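Local coordinates for NADPH-dependent nitro/flavin reductase (Bacillus subtilis, PDB 3N2S), which catalyses the NADPH-dependent reduction of FMN, nitroaromatic compounds, quinones and azo dyes, and also has NADH oxidase activity, at the interface of chains A and B. Coordinates in Å, arbitrary orientation; residue numbers count along the deposited sequence, not the author numbering. Chains: chain A/B, NADPH-dependent nitro/flavin reductase.

Four patches show how one homodimer interface divides its labour. Contact 1 is the apolar centre, where helix 104-127 meets its copy. Between centres of C-alpha atoms, contacts 1 and 2 are about 16 Å apart. Contacts 1 and 4 are about 19 Å apart. Contacts 1 and 3 are about 21 Å apart. Contacts 3 and 4 are neighbours, about 15 Å apart, and share helix 84-92 of chain A, while contact 2 lies about 34 Å from both. With the chains exchanged, contacts 2 and 4 share Arg85 and Ala180, and contacts 2 and 3 share Gln44. The helical centre is thus flanked by segments and a helix that each chain lays on the other.

Contact 1: the interface of chains A and B. Residues chain A 112, 115-116, 119, 134, 159; chain B 37, 112, 115-116, 119.
A:Ala115 and B:Ala115 meet methyl to methyl, CB to CB at 3.5 Å, so each residue touches its own copy near the two-fold axis of the dimer. The small side chains let the two copies of helix 104-127 come close, and the neighbouring leucine exploits this. CD2 of B:Leu116 lies 3.3 Å from the backbone O of A:Ala115, and CD2 of A:Leu116 returns the same contact on the other side of the axis. The B:Leu116 fork also points tip to tip at A:Tyr134: CD1 lies over one face of the phenol ring, displaced toward the rim and 3.8 Å from CZ, while CD2 is 3.3 Å from the hydroxyl OH. One turn earlier on helix 104-127, B:Ile112 slides past A:Phe159 in the opposite direction, its CG2 branch 4.0 Å from ring atom CE2. A:Gln119 crosses B:Leu116 at about a right angle and lays CG 3.5 Å from the B:Leu116 backbone O. With CG anti to its backbone N (chi1 -169°) and a bend at chi2, its amide folds back within its own chain, where NE2 donates to A:Tyr134 OH at 2.7 Å. That bond is bent, with the hydroxyl tilted from the amide plane, and it ties the ring to the helix. No polar bond crosses the patch. Ile112, Leu116 and Tyr134 also belong to the FMN pocket, so this apolar centre both joins the subunits and helps build their flavin sites.

Contact 2: the interface of chains A and B. Residues chain A 175-178, 180-181; chain B 31, 35, 44, 46, 85.
B:Gln35, at the end of helix 24-35, buries more surface than any other residue of this patch, where chain A segment 175-181 lies on chain B as part of the homodimer interface. Its backbone O receives NE of the guanidinium of A:Arg175, a residue also of the FMN pocket, at 2.8 Å through a bent bond with the donor tilted from the carbonyl plane. Its side chain, extended beyond CG, runs opposite to A:Val181 and brings the amide to the backbone O of A:Leu176. As modelled, OE1 lies 2.8 Å from that oxygen; two acceptors cannot bond, so the assignment of the amide O and N is doubtful, and a flipped amide would supply a donor.

With CG1 anti to the backbone N (chi1 170°), A:Val181 sets this methyl at the rim of the B:Tyr46 ring, 3.6 Å from CE1, while CG2 faces the amide of B:Gln35.

A:Leu176 is gripped at both ends. Its backbone N gives B:Gln44 OE1 an almost straight bond of 2.9 Å, in the carbonyl plane and on a lone pair. Its CD1 methyl covers one face of the B:Arg85 guanidinium, off centre, 3.8 Å from CD. That guanidinium is fixed from behind, NH1 and NH2 both donating to B:Tyr46 O. NH2 also bonds the backbone O of A:Ala180 at 3.0 Å from above the carbonyl plane, and B:Arg85 NE reaches the same oxygen through water 1, which lies 2.9 Å from NE.

Contact 3: the interface of chains A and B. Residues chain A 41-44, 86, 89; chain B 221, 224-225, 228.
The backbone O of A:Tyr42 is gripped from opposite faces of its carbonyl plane by B:Trp221 and by A:Gln44 of its own chain. The indole NE1 of B:Trp221 donates to it at 3.0 Å, the oxygen lying in the plane of the indole while the donor stands above that of the carbonyl. The amide NE2 of A:Gln44 adds a longer but nearly straight bond of 3.2 Å.

With CG anti to the backbone N (chi1 -169°), the indole of B:Trp221 is laid between several chain A groups. Its five-membered ring meets the A:Tyr42 ring edge-to-face, the planes 90° apart, with NE1 above the phenol ring toward its rim. CG1 of B:Ile225 lies over the indole face within chain B. At the six-membered end the A:Leu89 side chain crosses at about a right angle, its CD1 methyl 3.4 Å from CZ3 and on the same face as that CG1. The CG2 branch of B:Ile225 touches the edge of the A:His86 ring, 3.7 Å from CD2. A:His86 is itself positioned by NE2, which donates to A:Val43 O at 2.7 Å with the oxygen in the ring plane.

One turn further along helix 221-229, the ring of B:Phe228 takes CB of A:Ser41 over its face, 3.6 Å from CE2, while CG1 of A:Val43 reaches CE1 at 3.6 Å. Helix 221-229 of chain B thus packs against chain A, between the 3-10 helix 40-42, which follows the flavin-pocket residues Ser38 and Thr39, and helix 84-92.

Contact 4: the interface of chains A and B. Residues chain A 47, 82, 84-85, 150-152, 155; chain B 180, 183, 187, 189.
B:Tyr187 reaches across A:Pro152 into chain A and buries far more surface than any other residue here. Its CB starts beside A:Pro152, 3.9 Å from CD, and turns CG anti to the backbone N (chi1 -166°), which sends the ring into the partner. The proline CD lies 3.6 Å from both CG and CD1, over one face of the phenol ring and displaced toward its rim. The opposite face is covered at its centre by CE1 of B:His183, so the ring's turn about the CB-CG bond is fixed between proline and imidazole. Along one edge CE1 lies 3.7 Å from CD2 of A:Tyr84, the two rings standing at 89° in an edge-to-face pair. Along the other, CE2 meets the CG2 methyl of A:Val155 at 3.8 Å. At the tip, OH donates to A:Asp82 OD2 in a short bond of 2.5 Å, on the syn side of the carboxylate.

The same oxygen takes A:Ser47 OG at 2.6 Å on its anti lone pair, while OD1 accepts the backbone N of A:Arg85. A:Ser47 OG also bonds NE2 of B:His183 at 2.9 Å, in a direction that is not settled, so both aromatic residues of chain B converge on one serine-aspartate pair. Beyond the tyrosine, B:Val189 caps A:Pro152 and the A:Tyr84 hydroxyl. The chain B stretch from strand 182-184 to Val189 thus embraces chain A around the ends of strand 75-82, helix 84-92 and strand 155-164.

Contact 1: the interface of chains A and B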
loop_
_atom_site.group_PDB
_atom_site.type_symbol
_atom_site.label_atom_id
_atom_site.label_comp_id
_atom_site.label_asym_id
_atom_site.label_seq_id
_atom_site.Cartn_x
_atom_site.Cartn_y
_atom_site.Cartn_z
ATOM N N ILE A 112 4.083 2.366 -2.026
ATOM C CA ILE A 112 3.790 1.782 -0.709
ATOM C C ILE A 112 3.265 2.874 0.243
ATOM O O ILE A 112 2.258 2.662 0.904
ATOM C CB ILE A 112 5.007 0.994 -0.149
ATOM C CG1 ILE A 112 5.274 -0.267 -1.042
ATOM C CG2 ILE A 112 4.777 0.609 1.336
ATOM C CD1 ILE A 112 6.692 -0.877 -0.883
ATOM N N ALA A 115 -0.319 3.736 -0.708
ATOM C CA ALA A 115 -1.239 2.618 -0.409
ATOM C C ALA A 115 -1.509 2.495 1.104
ATOM O O ALA A 115 -2.665 2.305 1.488
ATOM C CB ALA A 115 -0.686 1.309 -0.960
ATOM N N LEU A 116 -0.472 2.649 1.960
ATOM C CA LEU A 116 -0.703 2.574 3.422
ATOM C C LEU A 116 -1.642 3.693 3.858
ATOM O O LEU A 116 -2.553 3.449 4.653
ATOM C CB LEU A 116 0.613 2.652 4.233
ATOM C CG LEU A 116 1.730 1.654 3.920
ATOM C CD1 LEU A 116 2.925 1.870 4.853
ATOM C CD2 LEU A 116 1.269 0.223 3.963
ATOM N N GLN A 119 -5.282 2.824 2.731
ATOM C CA GLN A 119 -5.910 1.795 3.557
ATOM C C GLN A 119 -6.308 2.308 4.943
ATOM O O GLN A 119 -7.345 1.891 5.459
ATOM C CB GLN A 119 -5.125 0.476 3.570
ATOM C CG GLN A 119 -5.908 -0.691 4.201
ATOM C CD GLN A 119 -7.304 -0.985 3.663
ATOM O OE1 GLN A 119 -8.189 -1.446 4.402
ATOM N NE2 GLN A 119 -7.574 -0.722 2.400
ATOM N N TYR A 134 -12.073 1.145 -4.046
ATOM C CA TYR A 134 -10.842 1.587 -4.719
ATOM C C TYR A 134 -11.120 1.586 -6.210
ATOM O O TYR A 134 -11.899 0.762 -6.677
ATOM C CB TYR A 134 -9.703 0.612 -4.446
ATOM C CG TYR A 134 -9.024 0.800 -3.115
ATOM C CD1 TYR A 134 -7.810 1.473 -3.020
ATOM C CD2 TYR A 134 -9.579 0.279 -1.945
ATOM C CE1 TYR A 134 -7.173 1.644 -1.797
ATOM C CE2 TYR A 134 -8.940 0.423 -0.718
ATOM C CZ TYR A 134 -7.742 1.119 -0.648
ATOM O OH TYR A 134 -7.095 1.240 0.540
ATOM N N PHE A 159 -4.693 5.342 -8.009
ATOM C CA PHE A 159 -6.079 4.845 -7.927
ATOM C C PHE A 159 -6.922 5.901 -7.250
ATOM O O PHE A 159 -6.396 6.736 -6.509
ATOM C CB PHE A 159 -6.174 3.526 -7.110
ATOM C CG PHE A 159 -5.434 3.578 -5.786
ATOM C CD1 PHE A 159 -6.035 4.121 -4.656
ATOM C CD2 PHE A 159 -4.128 3.094 -5.676
ATOM C CE1 PHE A 159 -5.336 4.212 -3.461
ATOM C CE2 PHE A 159 -3.430 3.181 -4.467
ATOM C CZ PHE A 159 -4.036 3.741 -3.370
ATOM N N ALA B 37 -8.327 -6.868 3.297
ATOM C CA ALA B 37 -8.179 -5.623 2.535
ATOM C C ALA B 37 -8.711 -5.808 1.107
ATOM O O ALA B 37 -8.701 -6.932 0.565
ATOM C CB ALA B 37 -6.691 -5.221 2.476
ATOM N N ILE B 112 0.754 -2.567 -4.418
ATOM C CA ILE B 112 -0.419 -1.963 -3.760
ATOM C C ILE B 112 -1.209 -3.002 -2.952
ATOM O O ILE B 112 -1.560 -2.732 -1.796
ATOM C CB ILE B 112 -1.299 -1.162 -4.746
ATOM C CG1 ILE B 112 -0.502 0.072 -5.303
ATOM C CG2 ILE B 112 -2.620 -0.697 -4.073
ATOM C CD1 ILE B 112 -1.104 0.651 -6.619
ATOM N N ALA B 115 0.735 -3.848 0.226
ATOM C CA ALA B 115 0.723 -2.705 1.149
ATOM C C ALA B 115 -0.652 -2.551 1.848
ATOM O O ALA B 115 -0.686 -2.327 3.051
ATOM C CB ALA B 115 1.092 -1.424 0.412
ATOM N N LEU B 116 -1.768 -2.691 1.112
ATOM C CA LEU B 116 -3.102 -2.583 1.748
ATOM C C LEU B 116 -3.278 -3.690 2.805
ATOM O O LEU B 116 -3.783 -3.432 3.900
ATOM C CB LEU B 116 -4.250 -2.661 0.724
ATOM C CG LEU B 116 -4.274 -1.681 -0.439
ATOM C CD1 LEU B 116 -5.530 -1.895 -1.293
ATOM C CD2 LEU B 116 -4.168 -0.229 0.012
ATOM N N GLN B 119 -1.143 -2.774 5.945
ATOM C CA GLN B 119 -1.724 -1.717 6.770
ATOM C C GLN B 119 -2.946 -2.200 7.563
ATOM O O GLN B 119 -3.132 -1.764 8.706
ATOM C CB GLN B 119 -1.976 -0.426 5.985
ATOM C CG GLN B 119 -2.335 0.775 6.883
ATOM C CD GLN B 119 -1.403 1.083 8.053
ATOM O OE1 GLN B 119 -1.843 1.591 9.108
ATOM N NE2 GLN B 119 -0.127 0.799 7.927
#

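Contact 2: the interface of chains A and B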
loop_
_atom_site.group_PDB
_atom_site.type_symbol
_atom_site.label_atom_id
_atom_site.label_comp_id
_atom_site.label_asym_id
_atom_site.label_seq_id
_atom_site.Cartn_x
_atom_site.Cartn_y
_atom_site.Cartn_z
ATOM N N ARG A 175 -11.832 -14.846 0.700
ATOM C CA ARG A 175 -10.417 -14.663 0.437
ATOM C C ARG A 175 -9.748 -16.025 0.332
ATOM O O ARG A 175 -10.301 -17.019 0.812
ATOM C CB ARG A 175 -9.777 -13.847 1.578
ATOM C CG ARG A 175 -10.246 -12.378 1.607
ATOM C CD ARG A 175 -9.882 -11.624 0.317
ATOM N NE ARG A 175 -10.073 -10.176 0.444
ATOM C CZ ARG A 175 -11.150 -9.521 0.029
ATOM N NH1 ARG A 175 -12.173 -10.178 -0.496
ATOM N NH2 ARG A 175 -11.213 -8.200 0.137
ATOM N N LEU A 176 -8.550 -16.059 -0.275
ATOM C CA LEU A 176 -7.749 -17.282 -0.392
ATOM C C LEU A 176 -7.616 -17.980 0.956
ATOM O O LEU A 176 -7.534 -17.306 1.994
ATOM C CB LEU A 176 -6.322 -16.934 -0.867
ATOM C CG LEU A 176 -6.132 -16.689 -2.387
ATOM C CD1 LEU A 176 -4.883 -15.830 -2.628
ATOM C CD2 LEU A 176 -5.994 -18.018 -3.155
ATOM N N PRO A 177 -7.530 -19.327 0.984
ATOM C CA PRO A 177 -7.289 -20.007 2.270
ATOM C C PRO A 177 -6.010 -19.460 2.882
ATOM O O PRO A 177 -5.088 -19.090 2.151
ATOM C CB PRO A 177 -7.106 -21.475 1.851
ATOM C CG PRO A 177 -7.950 -21.590 0.606
ATOM C CD PRO A 177 -7.634 -20.303 -0.121
ATOM N N LYS A 178 -5.967 -19.361 4.211
ATOM C CA LYS A 178 -4.812 -18.869 4.962
ATOM C C LYS A 178 -3.480 -19.467 4.469
ATOM O O LYS A 178 -2.538 -18.725 4.202
ATOM C CB LYS A 178 -5.020 -19.142 6.468
ATOM C CG LYS A 178 -3.841 -18.753 7.373
ATOM C CD LYS A 178 -4.023 -19.343 8.769
ATOM C CE LYS A 178 -2.909 -18.970 9.716
ATOM N NZ LYS A 178 -3.117 -19.584 11.050
ATOM N N ALA A 180 -2.574 -20.568 1.611
ATOM C CA ALA A 180 -2.133 -20.113 0.291
ATOM C C ALA A 180 -1.320 -18.807 0.432
ATOM O O ALA A 180 -0.410 -18.560 -0.348
ATOM C CB ALA A 180 -3.328 -19.838 -0.610
ATOM N N VAL A 181 -1.711 -17.948 1.371
ATOM C CA VAL A 181 -1.098 -16.616 1.542
ATOM C C VAL A 181 -0.006 -16.575 2.600
ATOM O O VAL A 181 0.979 -15.857 2.428
ATOM C CB VAL A 181 -2.218 -15.570 1.796
ATOM C CG1 VAL A 181 -1.662 -14.208 2.221
ATOM C CG2 VAL A 181 -3.097 -15.418 0.563
ATOM N N VAL B 31 -3.351 -12.269 10.178
ATOM C CA VAL B 31 -3.347 -12.733 8.790
ATOM C C VAL B 31 -4.722 -12.540 8.152
ATOM O O VAL B 31 -4.805 -11.990 7.054
ATOM C CB VAL B 31 -2.801 -14.184 8.656
ATOM C CG1 VAL B 31 -3.018 -14.751 7.251
ATOM C CG2 VAL B 31 -1.324 -14.234 9.042
ATOM N N GLN B 35 -5.708 -10.160 4.983
ATOM C CA GLN B 35 -6.393 -10.680 3.800
ATOM C C GLN B 35 -7.686 -9.942 3.477
ATOM O O GLN B 35 -8.075 -9.909 2.321
ATOM C CB GLN B 35 -6.682 -12.181 3.960
ATOM C CG GLN B 35 -5.445 -13.058 3.941
ATOM C CD GLN B 35 -5.872 -14.501 3.853
ATOM O OE1 GLN B 35 -6.123 -15.044 2.769
ATOM N NE2 GLN B 35 -6.025 -15.127 4.986
ATOM N N GLN B 44 -5.421 -10.739 -5.291
ATOM C CA GLN B 44 -4.735 -11.025 -4.022
ATOM C C GLN B 44 -3.255 -11.339 -4.314
ATOM O O GLN B 44 -2.746 -12.416 -3.956
ATOM C CB GLN B 44 -5.442 -12.173 -3.276
ATOM C CG GLN B 44 -6.896 -11.841 -2.921
ATOM C CD GLN B 44 -7.733 -13.056 -2.615
ATOM O OE1 GLN B 44 -7.663 -13.604 -1.521
ATOM N NE2 GLN B 44 -8.565 -13.471 -3.560
ATOM N N TYR B 46 -0.230 -11.135 -3.360
ATOM C CA TYR B 46 0.758 -11.064 -2.301
ATOM C C TYR B 46 0.867 -12.379 -1.536
ATOM O O TYR B 46 -0.024 -13.242 -1.607
ATOM C CB TYR B 46 0.422 -9.889 -1.323
ATOM C CG TYR B 46 -0.959 -10.013 -0.694
ATOM C CD1 TYR B 46 -1.142 -10.694 0.509
ATOM C CD2 TYR B 46 -2.088 -9.530 -1.348
ATOM C CE1 TYR B 46 -2.414 -10.879 1.047
ATOM C CE2 TYR B 46 -3.364 -9.715 -0.822
ATOM C CZ TYR B 46 -3.521 -10.387 0.377
ATOM O OH TYR B 46 -4.774 -10.559 0.905
ATOM N N ARG B 85 1.811 -17.391 -7.809
ATOM C CA ARG B 85 0.519 -18.075 -7.648
ATOM C C ARG B 85 -0.223 -18.058 -9.002
ATOM O O ARG B 85 -0.714 -19.094 -9.478
ATOM C CB ARG B 85 -0.287 -17.322 -6.562
ATOM C CG ARG B 85 -1.665 -17.876 -6.245
ATOM C CD ARG B 85 -2.339 -17.098 -5.119
ATOM N NE ARG B 85 -1.568 -17.150 -3.866
ATOM C CZ ARG B 85 -1.103 -16.074 -3.240
ATOM N NH1 ARG B 85 -1.322 -14.864 -3.736
ATOM N NH2 ARG B 85 -0.401 -16.201 -2.125
HETATM O O HOH W 1 -0.653 -19.816 -3.167
#

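Contact 3: the interface of chains A and B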
loop_
_atom_site.group_PDB
_atom_site.type_symbol
_atom_site.label_atom_id
_atom_site.label_comp_id
_atom_site.label_asym_id
_atom_site.label_seq_id
_atom_site.Cartn_x
_atom_site.Cartn_y
_atom_site.Cartn_z
ATOM N N SER A 41 11.278 6.267 5.773
ATOM C CA SER A 41 12.203 7.354 6.092
ATOM C C SER A 41 11.525 8.711 6.293
ATOM O O SER A 41 12.130 9.736 5.962
ATOM C CB SER A 41 13.315 7.438 5.056
ATOM O OG SER A 41 14.060 6.231 5.069
ATOM N N TYR A 42 10.246 8.708 6.753
ATOM C CA TYR A 42 9.451 9.915 7.067
ATOM C C TYR A 42 9.177 10.770 5.808
ATOM O O TYR A 42 8.754 11.928 5.929
ATOM C CB TYR A 42 10.279 10.734 8.094
ATOM C CG TYR A 42 9.575 11.682 9.032
ATOM C CD1 TYR A 42 8.191 11.637 9.199
ATOM C CD2 TYR A 42 10.300 12.577 9.818
ATOM C CE1 TYR A 42 7.547 12.479 10.107
ATOM C CE2 TYR A 42 9.670 13.421 10.725
ATOM C CZ TYR A 42 8.294 13.380 10.859
ATOM O OH TYR A 42 7.704 14.184 11.803
ATOM N N VAL A 43 9.404 10.206 4.608
ATOM C CA VAL A 43 9.269 10.940 3.337
ATOM C C VAL A 43 7.870 11.378 2.958
ATOM O O VAL A 43 7.736 12.372 2.227
ATOM C CB VAL A 43 10.058 10.327 2.143
ATOM C CG1 VAL A 43 11.493 9.999 2.544
ATOM C CG2 VAL A 43 9.366 9.073 1.605
ATOM N N GLN A 44 6.827 10.635 3.412
ATOM C CA GLN A 44 5.410 10.930 3.126
ATOM C C GLN A 44 5.235 11.214 1.621
ATOM O O GLN A 44 4.743 12.275 1.226
ATOM C CB GLN A 44 4.914 12.115 3.996
ATOM C CG GLN A 44 4.988 11.834 5.491
ATOM C CD GLN A 44 4.994 13.096 6.336
ATOM O OE1 GLN A 44 3.961 13.681 6.621
ATOM N NE2 GLN A 44 6.145 13.496 6.811
ATOM N N HIS A 86 9.345 16.775 -2.843
ATOM C CA HIS A 86 10.767 16.553 -2.561
ATOM C C HIS A 86 11.638 17.290 -3.587
ATOM O O HIS A 86 12.609 17.944 -3.204
ATOM C CB HIS A 86 11.050 15.033 -2.463
ATOM C CG HIS A 86 10.022 14.339 -1.611
ATOM N ND1 HIS A 86 8.750 14.036 -2.101
ATOM C CD2 HIS A 86 10.060 14.026 -0.299
ATOM C CE1 HIS A 86 8.079 13.523 -1.080
ATOM N NE2 HIS A 86 8.834 13.486 0.021
ATOM N N LEU A 89 11.112 21.057 -2.651
ATOM C CA LEU A 89 11.712 21.246 -1.325
ATOM C C LEU A 89 13.225 21.512 -1.536
ATOM O O LEU A 89 13.762 22.482 -1.002
ATOM C CB LEU A 89 11.444 19.935 -0.528
ATOM C CG LEU A 89 12.172 19.572 0.733
ATOM C CD1 LEU A 89 11.384 18.527 1.462
ATOM C CD2 LEU A 89 13.545 18.973 0.435
ATOM N N TRP B 221 12.687 19.286 8.446
ATOM C CA TRP B 221 12.256 18.176 7.608
ATOM C C TRP B 221 12.945 18.223 6.241
ATOM O O TRP B 221 13.441 17.199 5.783
ATOM C CB TRP B 221 10.745 18.126 7.494
ATOM C CG TRP B 221 10.247 16.855 6.863
ATOM C CD1 TRP B 221 10.169 15.623 7.442
ATOM C CD2 TRP B 221 9.712 16.716 5.543
ATOM N NE1 TRP B 221 9.618 14.723 6.561
ATOM C CE2 TRP B 221 9.299 15.374 5.395
ATOM C CE3 TRP B 221 9.484 17.610 4.488
ATOM C CZ2 TRP B 221 8.705 14.897 4.219
ATOM C CZ3 TRP B 221 8.885 17.146 3.329
ATOM C CH2 TRP B 221 8.492 15.806 3.201
ATOM N N GLN B 224 16.473 16.868 6.513
ATOM C CA GLN B 224 16.372 15.437 6.688
ATOM C C GLN B 224 16.052 14.724 5.380
ATOM O O GLN B 224 16.698 13.727 5.077
ATOM C CB GLN B 224 15.405 15.103 7.825
ATOM C CG GLN B 224 15.618 13.735 8.429
ATOM C CD GLN B 224 14.450 13.338 9.291
ATOM O OE1 GLN B 224 13.510 12.725 8.793
ATOM N NE2 GLN B 224 14.418 13.693 10.564
ATOM N N ILE B 225 15.128 15.290 4.556
ATOM C CA ILE B 225 14.819 14.732 3.227
ATOM C C ILE B 225 16.034 14.905 2.297
ATOM O O ILE B 225 16.390 13.965 1.574
ATOM C CB ILE B 225 13.526 15.361 2.604
ATOM C CG1 ILE B 225 12.256 15.058 3.428
ATOM C CG2 ILE B 225 13.341 15.026 1.097
ATOM C CD1 ILE B 225 11.990 13.541 3.842
ATOM N N PHE B 228 18.528 12.375 3.244
ATOM C CA PHE B 228 18.042 11.051 2.859
ATOM C C PHE B 228 18.282 10.852 1.357
ATOM O O PHE B 228 18.796 9.818 0.967
ATOM C CB PHE B 228 16.540 10.876 3.194
ATOM C CG PHE B 228 15.860 9.744 2.462
ATOM C CD1 PHE B 228 15.004 9.997 1.395
ATOM C CD2 PHE B 228 16.072 8.420 2.840
ATOM C CE1 PHE B 228 14.377 8.947 0.712
ATOM C CE2 PHE B 228 15.447 7.371 2.152
ATOM C CZ PHE B 228 14.595 7.644 1.098
#

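Contact 4: the interface of chains A and B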
loop_
_atom_site.group_PDB
_atom_site.type_symbol
_atom_site.label_atom_id
_atom_site.label_comp_id
_atom_site.label_asym_id
_atom_site.label_seq_id
_atom_site.Cartn_x
_atom_site.Cartn_y
_atom_site.Cartn_z
ATOM N N SER A 47 0.299 12.330 -2.343
ATOM C CA SER A 47 -0.670 13.409 -2.346
ATOM C C SER A 47 -2.037 12.816 -2.548
ATOM O O SER A 47 -2.168 11.718 -3.102
ATOM C CB SER A 47 -0.359 14.446 -3.424
ATOM O OG SER A 47 0.476 15.433 -2.846
ATOM N N ASP A 82 3.915 10.814 -4.930
ATOM C CA ASP A 82 4.359 12.208 -5.042
ATOM C C ASP A 82 5.806 12.384 -4.609
ATOM O O ASP A 82 6.110 12.288 -3.424
ATOM C CB ASP A 82 3.428 13.159 -4.232
ATOM C CG ASP A 82 3.663 14.662 -4.398
ATOM O OD1 ASP A 82 4.799 15.059 -4.713
ATOM O OD2 ASP A 82 2.736 15.444 -4.104
ATOM N N TYR A 84 7.297 15.169 -6.237
ATOM C CA TYR A 84 7.354 16.578 -6.668
ATOM C C TYR A 84 7.623 17.483 -5.458
ATOM O O TYR A 84 8.407 18.432 -5.555
ATOM C CB TYR A 84 6.060 16.958 -7.372
ATOM C CG TYR A 84 5.923 18.428 -7.717
ATOM C CD1 TYR A 84 6.454 18.940 -8.896
ATOM C CD2 TYR A 84 5.200 19.292 -6.898
ATOM C CE1 TYR A 84 6.286 20.281 -9.246
ATOM C CE2 TYR A 84 5.023 20.637 -7.239
ATOM C CZ TYR A 84 5.558 21.123 -8.421
ATOM O OH TYR A 84 5.407 22.452 -8.747
ATOM N N ARG A 85 6.985 17.172 -4.312
ATOM C CA ARG A 85 7.168 17.880 -3.039
ATOM C C ARG A 85 8.669 17.920 -2.689
ATOM O O ARG A 85 9.200 18.984 -2.360
ATOM C CB ARG A 85 6.389 17.132 -1.937
ATOM C CG ARG A 85 6.508 17.725 -0.515
ATOM C CD ARG A 85 5.672 16.972 0.518
ATOM N NE ARG A 85 4.247 16.996 0.160
ATOM C CZ ARG A 85 3.533 15.918 -0.161
ATOM N NH1 ARG A 85 4.084 14.708 -0.111
ATOM N NH2 ARG A 85 2.265 16.040 -0.527
ATOM N N GLN A 150 -4.389 18.047 -13.347
ATOM C CA GLN A 150 -3.279 19.002 -13.553
ATOM C C GLN A 150 -2.089 18.649 -12.644
ATOM O O GLN A 150 -1.558 19.501 -11.922
ATOM C CB GLN A 150 -3.757 20.460 -13.387
ATOM C CG GLN A 150 -4.736 20.903 -14.491
ATOM C CD GLN A 150 -4.049 21.189 -15.818
ATOM O OE1 GLN A 150 -3.259 22.134 -15.949
ATOM N NE2 GLN A 150 -4.316 20.369 -16.830
ATOM N N THR A 151 -1.738 17.349 -12.620
ATOM C CA THR A 151 -0.632 16.893 -11.778
ATOM C C THR A 151 0.686 17.200 -12.466
ATOM O O THR A 151 0.817 16.975 -13.664
ATOM C CB THR A 151 -0.773 15.425 -11.364
ATOM O OG1 THR A 151 -0.923 14.615 -12.528
ATOM C CG2 THR A 151 -1.899 15.193 -10.362
ATOM N N PRO A 152 1.679 17.716 -11.719
ATOM C CA PRO A 152 2.966 18.055 -12.347
ATOM C C PRO A 152 3.857 16.828 -12.533
ATOM O O PRO A 152 3.440 15.694 -12.236
ATOM C CB PRO A 152 3.558 19.062 -11.357
ATOM C CG PRO A 152 3.040 18.575 -9.994
ATOM C CD PRO A 152 1.664 18.022 -10.271
ATOM N N VAL A 155 4.628 13.258 -10.112
ATOM C CA VAL A 155 3.339 12.966 -9.470
ATOM C C VAL A 155 2.648 11.916 -10.350
ATOM O O VAL A 155 2.493 12.124 -11.557
ATOM C CB VAL A 155 2.449 14.209 -9.178
ATOM C CG1 VAL A 155 1.096 13.796 -8.595
ATOM C CG2 VAL A 155 3.140 15.173 -8.226
ATOM N N ALA B 180 -0.490 20.541 2.523
ATOM C CA ALA B 180 0.656 20.065 1.730
ATOM C C ALA B 180 0.297 18.766 1.000
ATOM O O ALA B 180 0.776 18.545 -0.099
ATOM C CB ALA B 180 1.860 19.811 2.624
ATOM N N HIS B 183 -5.288 18.153 -1.776
ATOM C CA HIS B 183 -5.521 19.131 -2.831
ATOM C C HIS B 183 -6.984 19.027 -3.261
ATOM O O HIS B 183 -7.547 17.932 -3.289
ATOM C CB HIS B 183 -4.602 18.827 -4.048
ATOM C CG HIS B 183 -3.134 18.634 -3.744
ATOM N ND1 HIS B 183 -2.189 19.616 -4.047
ATOM C CD2 HIS B 183 -2.485 17.552 -3.238
ATOM C CE1 HIS B 183 -1.010 19.112 -3.696
ATOM N NE2 HIS B 183 -1.133 17.877 -3.197
ATOM N N TYR B 187 -4.003 19.504 -8.449
ATOM C CA TYR B 187 -2.787 19.575 -7.633
ATOM C C TYR B 187 -2.394 21.046 -7.491
ATOM O O TYR B 187 -2.374 21.774 -8.480
ATOM C CB TYR B 187 -1.644 18.808 -8.320
ATOM C CG TYR B 187 -0.465 18.552 -7.405
ATOM C CD1 TYR B 187 0.507 19.530 -7.192
ATOM C CD2 TYR B 187 -0.305 17.324 -6.769
ATOM C CE1 TYR B 187 1.581 19.310 -6.327
ATOM C CE2 TYR B 187 0.785 17.077 -5.934
ATOM C CZ TYR B 187 1.730 18.072 -5.719
ATOM O OH TYR B 187 2.820 17.839 -4.911
ATOM N N VAL B 189 0.138 23.786 -7.336
ATOM C CA VAL B 189 1.539 24.065 -7.684
ATOM C C VAL B 189 1.959 25.492 -7.295
ATOM O O VAL B 189 3.074 25.894 -7.629
ATOM C CB VAL B 189 1.920 23.722 -9.155
ATOM C CG1 VAL B 189 1.778 22.226 -9.447
ATOM C CG2 VAL B 189 1.133 24.574 -10.165
HETATM O O HOH W 2 3.436 19.565 -0.718
#